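Long-range contacts in probable ABC transporter extracellular-binding protein YckB (PDB 2IEE), which probably serves as the extracellular solute-binding lipoprotein of a binding-protein-dependent ABC transport system: residues A87-V93 against N207-V212; Y49-V54 against P106-S110; L166-A170 against F191-I196; L121-L127 against H199-Y204; T12-Q16 against N217-K223. The contacts are given in a common frame with arbitrary orientation. Residue numbers count along the deposited sequence, not the author numbering.

Contact 1: residues A87-V93 against N207-V212; sequences AANDIDV and NKQALV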
# COMPACT_ATOMS: atom_id res chain seq x y z
N ALA A 87 10.19 7.03 -7.81
CA ALA A 87 9.49 7.17 -6.54
C ALA A 87 8.76 5.85 -6.25
O ALA A 87 8.05 5.32 -7.12
CB ALA A 87 8.50 8.31 -6.61
N ALA A 88 8.95 5.33 -5.05
CA ALA A 88 8.32 4.08 -4.63
C ALA A 88 7.61 4.37 -3.31
O ALA A 88 8.23 4.40 -2.25
CB ALA A 88 9.38 3.00 -4.42
N ASN A 89 6.31 4.59 -3.38
CA ASN A 89 5.58 4.92 -2.18
C ASN A 89 4.11 4.52 -2.26
O ASN A 89 3.23 5.36 -2.09
CB ASN A 89 5.69 6.43 -1.92
CG ASN A 89 5.34 6.80 -0.48
OD1 ASN A 89 4.69 7.82 -0.24
ND2 ASN A 89 5.79 5.99 0.47
N ASP A 90 3.85 3.25 -2.54
CA ASP A 90 2.49 2.75 -2.61
C ASP A 90 1.62 3.62 -3.53
O ASP A 90 0.45 3.86 -3.25
CB ASP A 90 1.91 2.74 -1.19
CG ASP A 90 0.80 1.72 -1.01
OD1 ASP A 90 1.01 0.54 -1.39
OD2 ASP A 90 -0.26 2.09 -0.49
N ILE A 91 2.19 4.07 -4.64
CA ILE A 91 1.47 4.91 -5.58
C ILE A 91 0.65 4.10 -6.57
O ILE A 91 1.18 3.26 -7.30
CB ILE A 91 2.45 5.82 -6.34
CG1 ILE A 91 3.30 6.59 -5.33
CG2 ILE A 91 1.69 6.78 -7.23
CD1 ILE A 91 4.43 7.39 -5.94
N ASP A 92 -0.66 4.35 -6.60
CA ASP A 92 -1.54 3.61 -7.49
C ASP A 92 -1.30 3.93 -8.95
O ASP A 92 -0.90 5.05 -9.32
CB ASP A 92 -3.02 3.91 -7.18
CG ASP A 92 -3.40 3.58 -5.74
OD1 ASP A 92 -2.91 2.57 -5.20
OD2 ASP A 92 -4.21 4.34 -5.16
N VAL A 93 -1.52 2.93 -9.79
CA VAL A 93 -1.38 3.11 -11.22
C VAL A 93 -2.75 3.63 -11.64
O VAL A 93 -3.76 3.01 -11.34
CB VAL A 93 -1.13 1.77 -11.95
CG1 VAL A 93 -1.02 2.01 -13.45
CG2 VAL A 93 0.13 1.12 -11.42
N ASN A 207 -7.11 -1.68 -6.71
CA ASN A 207 -5.96 -0.82 -6.96
C ASN A 207 -4.68 -1.63 -7.08
O ASN A 207 -4.61 -2.78 -6.63
CB ASN A 207 -5.83 0.22 -5.83
CG ASN A 207 -5.70 -0.43 -4.44
OD1 ASN A 207 -4.65 -0.97 -4.07
ND2 ASN A 207 -6.77 -0.38 -3.66
N LYS A 208 -3.66 -1.03 -7.70
CA LYS A 208 -2.37 -1.67 -7.87
C LYS A 208 -1.28 -0.61 -7.79
O LYS A 208 -1.50 0.55 -8.17
CB LYS A 208 -2.29 -2.41 -9.21
CG LYS A 208 -2.55 -1.56 -10.45
CD LYS A 208 -2.66 -2.47 -11.68
CE LYS A 208 -3.10 -1.72 -12.93
NZ LYS A 208 -3.25 -2.66 -14.09
N GLN A 209 -0.11 -0.99 -7.28
CA GLN A 209 1.01 -0.07 -7.13
C GLN A 209 2.23 -0.51 -7.92
O GLN A 209 2.47 -1.71 -8.14
CB GLN A 209 1.38 0.07 -5.65
CG GLN A 209 0.27 0.59 -4.77
CD GLN A 209 -0.86 -0.40 -4.61
OE1 GLN A 209 -0.64 -1.55 -4.24
NE2 GLN A 209 -2.09 0.04 -4.88
N ALA A 210 3.02 0.47 -8.34
CA ALA A 210 4.22 0.19 -9.12
C ALA A 210 5.22 1.31 -8.94
O ALA A 210 4.91 2.34 -8.33
CB ALA A 210 3.85 0.06 -10.61
N LEU A 211 6.42 1.12 -9.49
CA LEU A 211 7.47 2.12 -9.40
C LEU A 211 7.18 3.26 -10.38
O LEU A 211 6.85 3.03 -11.54
CB LEU A 211 8.82 1.50 -9.72
CG LEU A 211 10.02 2.43 -9.50
CD1 LEU A 211 10.23 2.66 -8.00
CD2 LEU A 211 11.26 1.82 -10.14
N VAL A 212 7.33 4.49 -9.90
CA VAL A 212 7.06 5.67 -10.73
C VAL A 212 8.34 6.35 -11.20
O VAL A 212 9.24 6.65 -10.41
CB VAL A 212 6.23 6.71 -9.95
CG1 VAL A 212 5.73 7.79 -10.90
CG2 VAL A 212 5.06 6.04 -9.24
O HOH W 1 4.91 3.26 -5.53
O HOH W 2 -4.42 1.66 -8.86

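Contact 2: residues Y49-V54 against P106-S110; sequences YEVEVV and PYKYS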
# COMPACT_ATOMS: atom_id res chain seq x y z
N TYR A 49 8.01 -4.04 2.34
CA TYR A 49 7.80 -4.75 1.09
C TYR A 49 8.30 -4.04 -0.17
O TYR A 49 9.17 -4.55 -0.87
CB TYR A 49 6.33 -5.11 0.92
CG TYR A 49 6.05 -5.79 -0.41
CD1 TYR A 49 6.56 -7.05 -0.69
CD2 TYR A 49 5.32 -5.14 -1.39
CE1 TYR A 49 6.36 -7.65 -1.92
CE2 TYR A 49 5.11 -5.73 -2.63
CZ TYR A 49 5.63 -6.98 -2.89
OH TYR A 49 5.42 -7.55 -4.12
N GLU A 50 7.76 -2.86 -0.46
CA GLU A 50 8.14 -2.12 -1.67
C GLU A 50 9.61 -1.71 -1.68
O GLU A 50 10.28 -1.80 -2.71
CB GLU A 50 7.24 -0.88 -1.84
CG GLU A 50 7.52 -0.11 -3.13
CD GLU A 50 6.51 0.99 -3.41
OE1 GLU A 50 5.84 1.45 -2.46
OE2 GLU A 50 6.40 1.41 -4.58
N VAL A 51 10.11 -1.27 -0.53
CA VAL A 51 11.51 -0.87 -0.42
C VAL A 51 12.41 -2.04 -0.78
O VAL A 51 13.36 -1.90 -1.55
CB VAL A 51 11.82 -0.38 1.02
CG1 VAL A 51 13.31 -0.27 1.24
CG2 VAL A 51 11.15 0.96 1.25
N GLU A 52 12.12 -3.22 -0.23
CA GLU A 52 12.93 -4.39 -0.50
C GLU A 52 12.79 -4.86 -1.94
O GLU A 52 13.75 -5.34 -2.53
CB GLU A 52 12.58 -5.54 0.47
CG GLU A 52 12.86 -5.25 1.95
CD GLU A 52 14.29 -4.78 2.21
OE1 GLU A 52 15.22 -5.26 1.53
OE2 GLU A 52 14.48 -3.95 3.13
N VAL A 53 11.60 -4.71 -2.51
CA VAL A 53 11.38 -5.11 -3.89
C VAL A 53 12.27 -4.27 -4.81
O VAL A 53 12.89 -4.79 -5.73
CB VAL A 53 9.90 -4.91 -4.32
CG1 VAL A 53 9.76 -5.06 -5.82
CG2 VAL A 53 9.01 -5.93 -3.60
N VAL A 54 12.31 -2.97 -4.56
CA VAL A 54 13.13 -2.07 -5.36
C VAL A 54 14.61 -2.37 -5.15
O VAL A 54 15.39 -2.48 -6.10
CB VAL A 54 12.85 -0.60 -4.97
CG1 VAL A 54 13.82 0.32 -5.69
CG2 VAL A 54 11.42 -0.23 -5.31
N PRO A 106 3.16 -3.64 -12.25
CA PRO A 106 2.75 -3.59 -10.84
C PRO A 106 3.35 -4.72 -10.00
O PRO A 106 3.60 -5.81 -10.51
CB PRO A 106 1.23 -3.69 -10.91
CG PRO A 106 0.88 -3.30 -12.34
CD PRO A 106 2.01 -3.92 -13.12
N TYR A 107 3.59 -4.45 -8.72
CA TYR A 107 4.11 -5.48 -7.83
C TYR A 107 3.23 -5.67 -6.59
O TYR A 107 3.61 -6.35 -5.63
CB TYR A 107 5.57 -5.22 -7.44
CG TYR A 107 5.98 -3.78 -7.24
CD1 TYR A 107 5.54 -3.05 -6.13
CD2 TYR A 107 6.87 -3.16 -8.12
CE1 TYR A 107 5.99 -1.76 -5.90
CE2 TYR A 107 7.33 -1.86 -7.90
CZ TYR A 107 6.88 -1.17 -6.79
OH TYR A 107 7.33 0.11 -6.54
N LYS A 108 2.04 -5.06 -6.61
CA LYS A 108 1.08 -5.20 -5.53
C LYS A 108 -0.32 -4.89 -6.04
O LYS A 108 -0.54 -3.88 -6.71
CB LYS A 108 1.40 -4.28 -4.34
CG LYS A 108 0.41 -4.43 -3.18
CD LYS A 108 0.99 -4.02 -1.83
CE LYS A 108 1.08 -2.51 -1.67
NZ LYS A 108 -0.26 -1.86 -1.61
N TYR A 109 -1.26 -5.78 -5.73
CA TYR A 109 -2.65 -5.62 -6.12
C TYR A 109 -3.47 -5.74 -4.85
O TYR A 109 -3.22 -6.61 -4.02
CB TYR A 109 -3.06 -6.72 -7.11
CG TYR A 109 -2.24 -6.75 -8.38
CD1 TYR A 109 -0.93 -7.22 -8.39
CD2 TYR A 109 -2.79 -6.30 -9.59
CE1 TYR A 109 -0.18 -7.26 -9.56
CE2 TYR A 109 -2.04 -6.33 -10.77
CZ TYR A 109 -0.75 -6.81 -10.75
OH TYR A 109 -0.01 -6.84 -11.91
N SER A 110 -4.45 -4.86 -4.68
CA SER A 110 -5.26 -4.90 -3.49
C SER A 110 -6.60 -4.23 -3.76
O SER A 110 -6.94 -3.93 -4.90
CB SER A 110 -4.53 -4.20 -2.34
OG SER A 110 -5.19 -4.39 -1.10

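Contact 3: residues L166-A170 against F191-I196; sequences LKDVA and FPDLNI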
# COMPACT_ATOMS: atom_id res chain seq x y z
N LEU A 166 -9.42 -0.81 16.89
CA LEU A 166 -9.93 -2.17 16.82
C LEU A 166 -10.77 -2.58 18.03
O LEU A 166 -11.82 -3.21 17.88
CB LEU A 166 -8.77 -3.15 16.62
CG LEU A 166 -7.93 -2.90 15.35
CD1 LEU A 166 -6.65 -3.72 15.42
CD2 LEU A 166 -8.74 -3.27 14.10
N LYS A 167 -10.32 -2.23 19.23
CA LYS A 167 -11.06 -2.58 20.44
C LYS A 167 -12.41 -1.89 20.53
O LYS A 167 -13.37 -2.45 21.07
CB LYS A 167 -10.24 -2.27 21.70
CG LYS A 167 -9.01 -3.12 21.84
CD LYS A 167 -8.41 -3.01 23.23
CE LYS A 167 -7.10 -3.78 23.32
NZ LYS A 167 -7.25 -5.21 22.91
N ASP A 168 -12.50 -0.67 20.01
CA ASP A 168 -13.76 0.07 20.04
C ASP A 168 -14.77 -0.59 19.12
O ASP A 168 -15.98 -0.50 19.34
CB ASP A 168 -13.53 1.53 19.62
CG ASP A 168 -12.69 2.30 20.63
OD1 ASP A 168 -12.79 2.00 21.84
OD2 ASP A 168 -11.93 3.20 20.22
N VAL A 169 -14.29 -1.25 18.08
CA VAL A 169 -15.18 -1.96 17.18
C VAL A 169 -15.68 -3.17 17.96
O VAL A 169 -16.89 -3.40 18.07
CB VAL A 169 -14.47 -2.46 15.92
CG1 VAL A 169 -15.39 -3.42 15.15
CG2 VAL A 169 -14.07 -1.30 15.04
N ALA A 170 -14.73 -3.92 18.52
CA ALA A 170 -15.04 -5.11 19.30
C ALA A 170 -15.97 -4.78 20.47
O ALA A 170 -16.87 -5.54 20.78
CB ALA A 170 -13.74 -5.73 19.84
N PHE A 191 -4.28 -9.21 16.54
CA PHE A 191 -5.21 -9.40 17.66
C PHE A 191 -6.22 -10.48 17.34
O PHE A 191 -7.42 -10.21 17.22
CB PHE A 191 -5.93 -8.08 17.96
CG PHE A 191 -5.01 -6.91 18.12
CD1 PHE A 191 -4.56 -6.21 17.01
CD2 PHE A 191 -4.60 -6.51 19.39
CE1 PHE A 191 -3.70 -5.12 17.16
CE2 PHE A 191 -3.74 -5.42 19.55
CZ PHE A 191 -3.29 -4.72 18.43
N PRO A 192 -5.77 -11.74 17.24
CA PRO A 192 -6.61 -12.90 16.93
C PRO A 192 -7.70 -13.26 17.94
O PRO A 192 -8.58 -14.07 17.65
CB PRO A 192 -5.59 -14.02 16.75
CG PRO A 192 -4.54 -13.66 17.76
CD PRO A 192 -4.39 -12.17 17.57
N ASP A 193 -7.65 -12.64 19.12
CA ASP A 193 -8.62 -12.92 20.17
C ASP A 193 -9.69 -11.83 20.30
O ASP A 193 -10.65 -11.99 21.05
CB ASP A 193 -7.89 -13.05 21.50
CG ASP A 193 -7.15 -11.78 21.88
OD1 ASP A 193 -6.53 -11.17 20.98
OD2 ASP A 193 -7.19 -11.41 23.07
N LEU A 194 -9.51 -10.74 19.57
CA LEU A 194 -10.44 -9.61 19.63
C LEU A 194 -11.70 -9.88 18.81
O LEU A 194 -11.66 -10.64 17.84
CB LEU A 194 -9.73 -8.36 19.10
CG LEU A 194 -9.93 -7.02 19.82
CD1 LEU A 194 -9.80 -7.20 21.34
CD2 LEU A 194 -8.90 -6.04 19.31
N ASN A 195 -12.81 -9.28 19.21
CA ASN A 195 -14.06 -9.49 18.49
C ASN A 195 -14.13 -8.63 17.23
O ASN A 195 -14.94 -7.71 17.14
CB ASN A 195 -15.26 -9.19 19.39
CG ASN A 195 -16.59 -9.30 18.65
OD1 ASN A 195 -16.77 -10.17 17.80
ND2 ASN A 195 -17.53 -8.43 18.98
N ILE A 196 -13.26 -8.94 16.28
CA ILE A 196 -13.21 -8.23 15.01
C ILE A 196 -12.90 -9.22 13.89
O ILE A 196 -12.36 -10.31 14.14
CB ILE A 196 -12.09 -7.15 14.98
CG1 ILE A 196 -10.72 -7.83 15.12
CG2 ILE A 196 -12.32 -6.13 16.08
CD1 ILE A 196 -9.54 -6.88 14.98

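Contact 4: residues L121-L127 against H199-Y204; sequences LSGIKTL and HPDIKY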
# COMPACT_ATOMS: atom_id res chain seq x y z
N LEU A 121 -21.00 -8.99 12.87
CA LEU A 121 -20.58 -8.24 11.69
C LEU A 121 -21.09 -6.81 11.74
O LEU A 121 -21.27 -6.18 10.69
CB LEU A 121 -21.07 -8.95 10.43
CG LEU A 121 -20.62 -10.40 10.27
CD1 LEU A 121 -21.38 -11.07 9.13
CD2 LEU A 121 -19.11 -10.45 10.02
N SER A 122 -21.34 -6.31 12.95
CA SER A 122 -21.83 -4.95 13.16
C SER A 122 -23.14 -4.65 12.41
O SER A 122 -23.41 -3.50 12.07
CB SER A 122 -20.76 -3.93 12.75
OG SER A 122 -19.54 -4.15 13.47
N GLY A 123 -23.94 -5.69 12.17
CA GLY A 123 -25.21 -5.52 11.48
C GLY A 123 -25.07 -5.04 10.05
O GLY A 123 -26.00 -4.47 9.48
N ILE A 124 -23.90 -5.27 9.47
CA ILE A 124 -23.63 -4.85 8.11
C ILE A 124 -23.61 -6.02 7.13
O ILE A 124 -22.96 -7.04 7.39
CB ILE A 124 -22.26 -4.11 8.05
CG1 ILE A 124 -22.33 -2.86 8.93
CG2 ILE A 124 -21.90 -3.78 6.61
CD1 ILE A 124 -20.99 -2.16 9.16
N LYS A 125 -24.33 -5.88 6.02
CA LYS A 125 -24.37 -6.93 4.99
C LYS A 125 -23.69 -6.45 3.70
O LYS A 125 -22.96 -7.21 3.06
CB LYS A 125 -25.81 -7.35 4.70
CG LYS A 125 -26.45 -8.23 5.77
CD LYS A 125 -27.83 -8.72 5.34
CE LYS A 125 -28.52 -9.54 6.43
NZ LYS A 125 -27.81 -10.82 6.77
N THR A 126 -23.95 -5.21 3.32
CA THR A 126 -23.36 -4.63 2.11
C THR A 126 -22.94 -3.20 2.45
O THR A 126 -23.23 -2.70 3.54
CB THR A 126 -24.38 -4.58 0.93
OG1 THR A 126 -25.50 -3.76 1.29
CG2 THR A 126 -24.87 -5.98 0.57
N LEU A 127 -22.26 -2.54 1.52
CA LEU A 127 -21.82 -1.16 1.75
C LEU A 127 -23.00 -0.27 2.11
O LEU A 127 -22.87 0.65 2.92
CB LEU A 127 -21.10 -0.62 0.52
CG LEU A 127 -19.63 -1.02 0.39
CD1 LEU A 127 -19.11 -0.58 -0.97
CD2 LEU A 127 -18.82 -0.39 1.52
N HIS A 199 -15.05 -8.11 7.00
CA HIS A 199 -16.35 -8.50 6.46
C HIS A 199 -16.14 -9.34 5.20
O HIS A 199 -15.43 -8.93 4.29
CB HIS A 199 -17.20 -7.26 6.14
CG HIS A 199 -18.64 -7.57 5.88
ND1 HIS A 199 -19.06 -8.25 4.76
CD2 HIS A 199 -19.75 -7.33 6.61
CE1 HIS A 199 -20.37 -8.41 4.81
NE2 HIS A 199 -20.81 -7.86 5.93
N PRO A 200 -16.77 -10.52 5.13
CA PRO A 200 -16.65 -11.43 3.99
C PRO A 200 -17.22 -10.99 2.64
O PRO A 200 -16.81 -11.53 1.62
CB PRO A 200 -17.32 -12.71 4.50
CG PRO A 200 -18.39 -12.18 5.40
CD PRO A 200 -17.66 -11.08 6.16
N ASP A 201 -18.13 -10.03 2.60
CA ASP A 201 -18.70 -9.65 1.31
C ASP A 201 -18.36 -8.28 0.76
O ASP A 201 -18.50 -8.03 -0.44
CB ASP A 201 -20.22 -9.82 1.36
CG ASP A 201 -20.62 -11.24 1.71
OD1 ASP A 201 -20.11 -12.17 1.06
OD2 ASP A 201 -21.44 -11.42 2.64
N ILE A 202 -17.89 -7.38 1.62
CA ILE A 202 -17.55 -6.04 1.17
C ILE A 202 -16.14 -5.93 0.61
O ILE A 202 -15.16 -6.17 1.30
CB ILE A 202 -17.74 -5.03 2.33
CG1 ILE A 202 -19.23 -4.94 2.69
CG2 ILE A 202 -17.18 -3.67 1.96
CD1 ILE A 202 -19.52 -4.15 3.96
N LYS A 203 -16.06 -5.57 -0.67
CA LYS A 203 -14.80 -5.38 -1.38
C LYS A 203 -15.05 -4.19 -2.32
O LYS A 203 -16.04 -4.18 -3.06
CB LYS A 203 -14.44 -6.62 -2.21
CG LYS A 203 -14.25 -7.91 -1.41
CD LYS A 203 -14.01 -9.09 -2.36
CE LYS A 203 -13.67 -10.39 -1.61
NZ LYS A 203 -14.76 -10.82 -0.69
N TYR A 204 -14.18 -3.19 -2.29
CA TYR A 204 -14.38 -2.02 -3.12
C TYR A 204 -13.08 -1.35 -3.56
O TYR A 204 -12.03 -1.51 -2.93
CB TYR A 204 -15.22 -0.98 -2.38
CG TYR A 204 -14.63 -0.62 -1.03
CD1 TYR A 204 -14.84 -1.44 0.07
CD2 TYR A 204 -13.78 0.48 -0.89
CE1 TYR A 204 -14.21 -1.19 1.28
CE2 TYR A 204 -13.15 0.74 0.32
CZ TYR A 204 -13.36 -0.11 1.40
OH TYR A 204 -12.70 0.08 2.59

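Contact 5: residues T12-Q16 against N217-K223; sequences TGWEQ and NAALQKK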
# COMPACT_ATOMS: atom_id res chain seq x y z
N THR A 12 19.77 12.24 -15.44
CA THR A 12 18.62 11.50 -16.04
C THR A 12 19.10 10.42 -17.01
O THR A 12 20.14 10.58 -17.65
CB THR A 12 17.68 12.46 -16.80
OG1 THR A 12 16.73 11.71 -17.56
CG2 THR A 12 18.49 13.35 -17.74
N GLY A 13 18.35 9.33 -17.11
CA GLY A 13 18.72 8.27 -18.04
C GLY A 13 19.28 7.00 -17.44
O GLY A 13 19.98 7.02 -16.43
N TRP A 14 18.98 5.88 -18.09
CA TRP A 14 19.45 4.57 -17.66
C TRP A 14 20.96 4.40 -17.77
O TRP A 14 21.58 3.76 -16.91
CB TRP A 14 18.77 3.47 -18.47
CG TRP A 14 19.49 2.16 -18.39
CD1 TRP A 14 20.27 1.60 -19.36
CD2 TRP A 14 19.55 1.28 -17.26
NE1 TRP A 14 20.81 0.42 -18.90
CE2 TRP A 14 20.39 0.20 -17.62
CE3 TRP A 14 18.98 1.30 -15.98
CZ2 TRP A 14 20.68 -0.85 -16.74
CZ3 TRP A 14 19.26 0.25 -15.10
CH2 TRP A 14 20.11 -0.81 -15.49
N GLU A 15 21.57 4.95 -18.82
CA GLU A 15 23.01 4.83 -19.00
C GLU A 15 23.70 5.65 -17.92
O GLU A 15 24.82 5.34 -17.50
CB GLU A 15 23.44 5.32 -20.39
CG GLU A 15 22.94 4.50 -21.59
CD GLU A 15 23.37 3.03 -21.56
OE1 GLU A 15 24.43 2.73 -20.97
OE2 GLU A 15 22.66 2.19 -22.15
N GLN A 16 23.04 6.72 -17.47
CA GLN A 16 23.59 7.58 -16.43
C GLN A 16 23.54 6.86 -15.08
O GLN A 16 24.47 6.95 -14.28
CB GLN A 16 22.80 8.89 -16.35
CG GLN A 16 23.41 9.94 -15.44
CD GLN A 16 22.54 11.18 -15.29
OE1 GLN A 16 22.20 11.84 -16.28
NE2 GLN A 16 22.17 11.50 -14.06
N ASN A 217 11.96 8.23 -19.41
CA ASN A 217 12.94 7.22 -18.99
C ASN A 217 12.51 5.81 -19.37
O ASN A 217 12.50 4.90 -18.53
CB ASN A 217 13.16 7.28 -17.48
CG ASN A 217 14.40 8.08 -17.11
OD1 ASN A 217 15.08 8.63 -17.97
ND2 ASN A 217 14.70 8.14 -15.82
N ALA A 218 12.18 5.62 -20.65
CA ALA A 218 11.74 4.32 -21.14
C ALA A 218 12.80 3.22 -20.97
O ALA A 218 12.45 2.06 -20.76
CB ALA A 218 11.35 4.43 -22.61
N ALA A 219 14.07 3.59 -21.07
CA ALA A 219 15.16 2.63 -20.93
C ALA A 219 15.19 2.09 -19.50
O ALA A 219 15.30 0.88 -19.28
CB ALA A 219 16.50 3.28 -21.28
N LEU A 220 15.11 2.98 -18.52
CA LEU A 220 15.10 2.57 -17.11
C LEU A 220 13.86 1.71 -16.87
O LEU A 220 13.94 0.66 -16.22
CB LEU A 220 15.05 3.80 -16.20
CG LEU A 220 14.87 3.54 -14.69
CD1 LEU A 220 16.00 2.69 -14.16
CD2 LEU A 220 14.82 4.88 -13.97
N GLN A 221 12.73 2.16 -17.40
CA GLN A 221 11.47 1.44 -17.25
C GLN A 221 11.57 -0.01 -17.72
O GLN A 221 11.13 -0.93 -17.02
CB GLN A 221 10.37 2.13 -18.06
CG GLN A 221 8.98 1.62 -17.76
CD GLN A 221 7.94 2.18 -18.71
OE1 GLN A 221 6.74 2.10 -18.45
NE2 GLN A 221 8.40 2.74 -19.82
N LYS A 222 12.16 -0.22 -18.90
CA LYS A 222 12.31 -1.56 -19.44
C LYS A 222 13.25 -2.43 -18.60
O LYS A 222 13.00 -3.61 -18.38
CB LYS A 222 12.82 -1.49 -20.89
CG LYS A 222 12.74 -2.82 -21.63
CD LYS A 222 13.26 -2.71 -23.06
CE LYS A 222 13.04 -4.02 -23.82
NZ LYS A 222 13.65 -5.19 -23.11
N LYS A 223 14.34 -1.83 -18.12
CA LYS A 223 15.30 -2.56 -17.30
C LYS A 223 14.69 -2.98 -15.96
O LYS A 223 14.87 -4.11 -15.52
CB LYS A 223 16.55 -1.70 -17.08
CG LYS A 223 17.46 -1.64 -18.29
CD LYS A 223 18.14 -2.99 -18.49
CE LYS A 223 19.07 -3.00 -19.67
NZ LYS A 223 19.81 -4.29 -19.77
O HOH W 3 21.98 -2.35 -20.21
O HOH W 4 15.96 5.65 -19.33

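Contact 1: residues A87-V93 against N207-V212
Val-93, Gln-209 and Val-212 lose the most surface here, and each marks a different way in which the loop 87-93 is held against 207-212. At one end Ala-87 and Val-212 form an antiparallel hydrogen-bonded pair (Ala-87 N to Val-212 O 2.8 Å; Val-212 N to Ala-87 O 3.0 Å). Beside it the branched Val-212 fills apolar space, with its CG2 3.6 Å from Ile-91 CD1. At the other end Val-93 N donates a hydrogen bond to Lys-208 O (2.9 Å), while Val-93 CG2 rests 4.0 Å from Ala-210 CB; the short alanine side chain leaves room for the valine methyl. Gln-209, at this same end, suits its place because its amide can serve several partners: NE2 donates to Asp-92 OD1 (2.7 Å) and to Asn-207 OD1 (2.9 Å), while OE1 accepts from Lys-108. Its CA also approaches Ile-91 O (3.3 Å) as a CA-H...O contact. The register slips by two residues between the paired ends, and a water fills the gap, accepting from Asn-89 N and Ile-91 N and donating to Ala-210 O. The contact thus ties the end of the parallel sheet, where Ala-88 bonds to Ala-26, to strand 197-214, with Phe-101 and Phe-103 of strand 101-103 against Val-212, helix 75-81 against Ala-87 and Val-212, and helix 49-60 against Ala-88 and Leu-211.

Contact 2: residues Y49-V54 against P106-S110
Two short phenolic hydrogen bonds join the segments: Tyr-107 OH donates to Glu-50 OE2 (2.5 Å) and Tyr-49 OH to Tyr-107 O (2.6 Å). They fasten the first turns of helix 49-60 to the entry of strand 108-116, within one of the two alpha/beta lobes of a type II solute-binding protein fold. Each tyrosine spans a gap that a shorter side chain could not, for even Glu-50 and Tyr-107, whose CA atoms are nearest, stand 8.1 Å apart. Glutamate is apt because its two oxygens reach separate donors: while OE2 takes the phenol, OE1 accepts from Asp-90 N. Tyr-107 is the most heavily covered residue. Its ring lies between helix and strand 197-214, where it touches Leu-211. Farther out, Lys-108 sets its CB 4.3 Å from Tyr-49 CE2, and its amino end leads off to Gln-209 and Asp-90. The valines complete the packing with compact beta-branched groups: Val-53 lays CG1 over one face of the Tyr-107 ring, 4.2 Å from CD2.

Contact 3: residues L166-A170 against F191-I196
An inverse gamma turn centred on Asn-195 brings the loop against the last turn of helix 162-171. There the CA atoms of Ala-170 and Asn-195 are 4.6 Å apart, and Ala-170 CA makes a CA-H...O contact with Asn-195 O (3.4 Å). So close an approach suits alanine, whose CB reaches Leu-194 CG and Ile-196 CG2, each at 4.0 Å. The loop follows helix 181-190 and begins with a type I beta turn from Phe-191 to Leu-194. Beyond that turn, Leu-194 adopts a chi1 of -138°, between the usual wells, with its CD2 4.0 Å from Leu-166 CB. Leu-166, the most covered residue, is long enough to reach two separate partners, CD1 to Phe-191 CD1 (3.6 Å) and CD2 to Ile-196 CD1 (3.8 Å). Ile-196, like Leu-166, touches Ile-115 of strand 108-116. The one hydrogen bond across, Asn-195 ND2 to Ala-170 O (3.5 Å), is weak, while Asn-195 OD1 accepts from Asp-119 N, outside the contact. Cohesion therefore comes mainly from close-fitting aliphatic groups, joining the end of helix 162-171 to the loop before strand 197-214.

Contact 4: residues L121-L127 against H199-Y204
The polar part of this contact centres on His-199. Its NE2 donates to Ile-124 O (2.7 Å) while ND1 accepts from Asp-201 N (2.9 Å) and, weakly, from Ile-202 N (3.5 Å). The imidazole thus acts as donor and acceptor at once, as suits a neutral ring protonated on NE2, and ties the turn that follows it to the loop 121-127. That loop bends sharply: Leu-121, Ser-122 and Gly-123 all have positive phi, which glycine tolerates best, and Ile-124 N bonds back to Leu-121 O (3.0 Å). Apolar contacts line up beside the histidine. Leu-121 CD2 lies 4.2 Å from Pro-200 CD. Ile-202 packs against two partners, its CD1 3.6 Å from Ile-124 CG2 and its CG2 3.7 Å from Leu-127 CD2, and Leu-127 CD1 reaches Tyr-204 CB at 4.2 Å. The contact lays the loop leading to strand 134-136 against the irregular break near the start of strand 197-214, which resumes at Tyr-204 and pairs with strand 108-116; Val-116 and Val-176 back Ile-124, and helix 142-149 packs on Tyr-204.

Contact 5: residues T12-Q16 against N217-K223
Trp-14 opens helix 14-20 with chi1 in the t well (162°), a rotamer that lays its indole across the first turns of helix 218-234. Lys-223 meets it with two m torsions followed by two t, so that the chain bends beside the ring and then extends: CG sits 3.6 Å from the centroid of the six-membered ring, 13° off its normal, a CH-pi contact. Leu-220, in the t,p rotamer, instead comes to the ring edge, with CD1 3.8 Å from CE3 of Trp-14, and small Ala-219 allows its CB to lie 3.6 Å from Trp-14 CB. Gly-13, the N-cap of its helix, has phi/psi of 107/147, where a side chain would collide with the preceding carbonyl. Asn-217 holds the other N-cap position, but its side chain, at an off-rotamer chi1 of -98°, makes no capping bond; a water accepts from Leu-220 N (2.9 Å) and makes weak bonds to Trp-14 N and Asn-217 OD1. With Leu-61 and Leu-63 also touching the indole, the join depends on hydrophobic and CH-pi packing, and the water-mediated polar links across it are weak.

The contacts divide between the two lobes of the fold, which strands 108-116 and 197-214 span. Contacts 1 and 2 form one unit, centres 8 Å apart, linked by Gln-209 OE1 to Lys-108 NZ and Asp-90 N to Glu-50 OE1, both 2.7 Å. Contact 5 belongs to the same lobe, its centre about 18 Å from that of contact 1, and joins the beginning of the modelled chain to the helix after strand 197-214. Contacts 3 and 4 lie in the other lobe, centres 16 Å apart; contact 3 is about 47 Å from contact 5, centre to centre. Family members generally bind solute in the cleft between lobes, but no ligand marks it here.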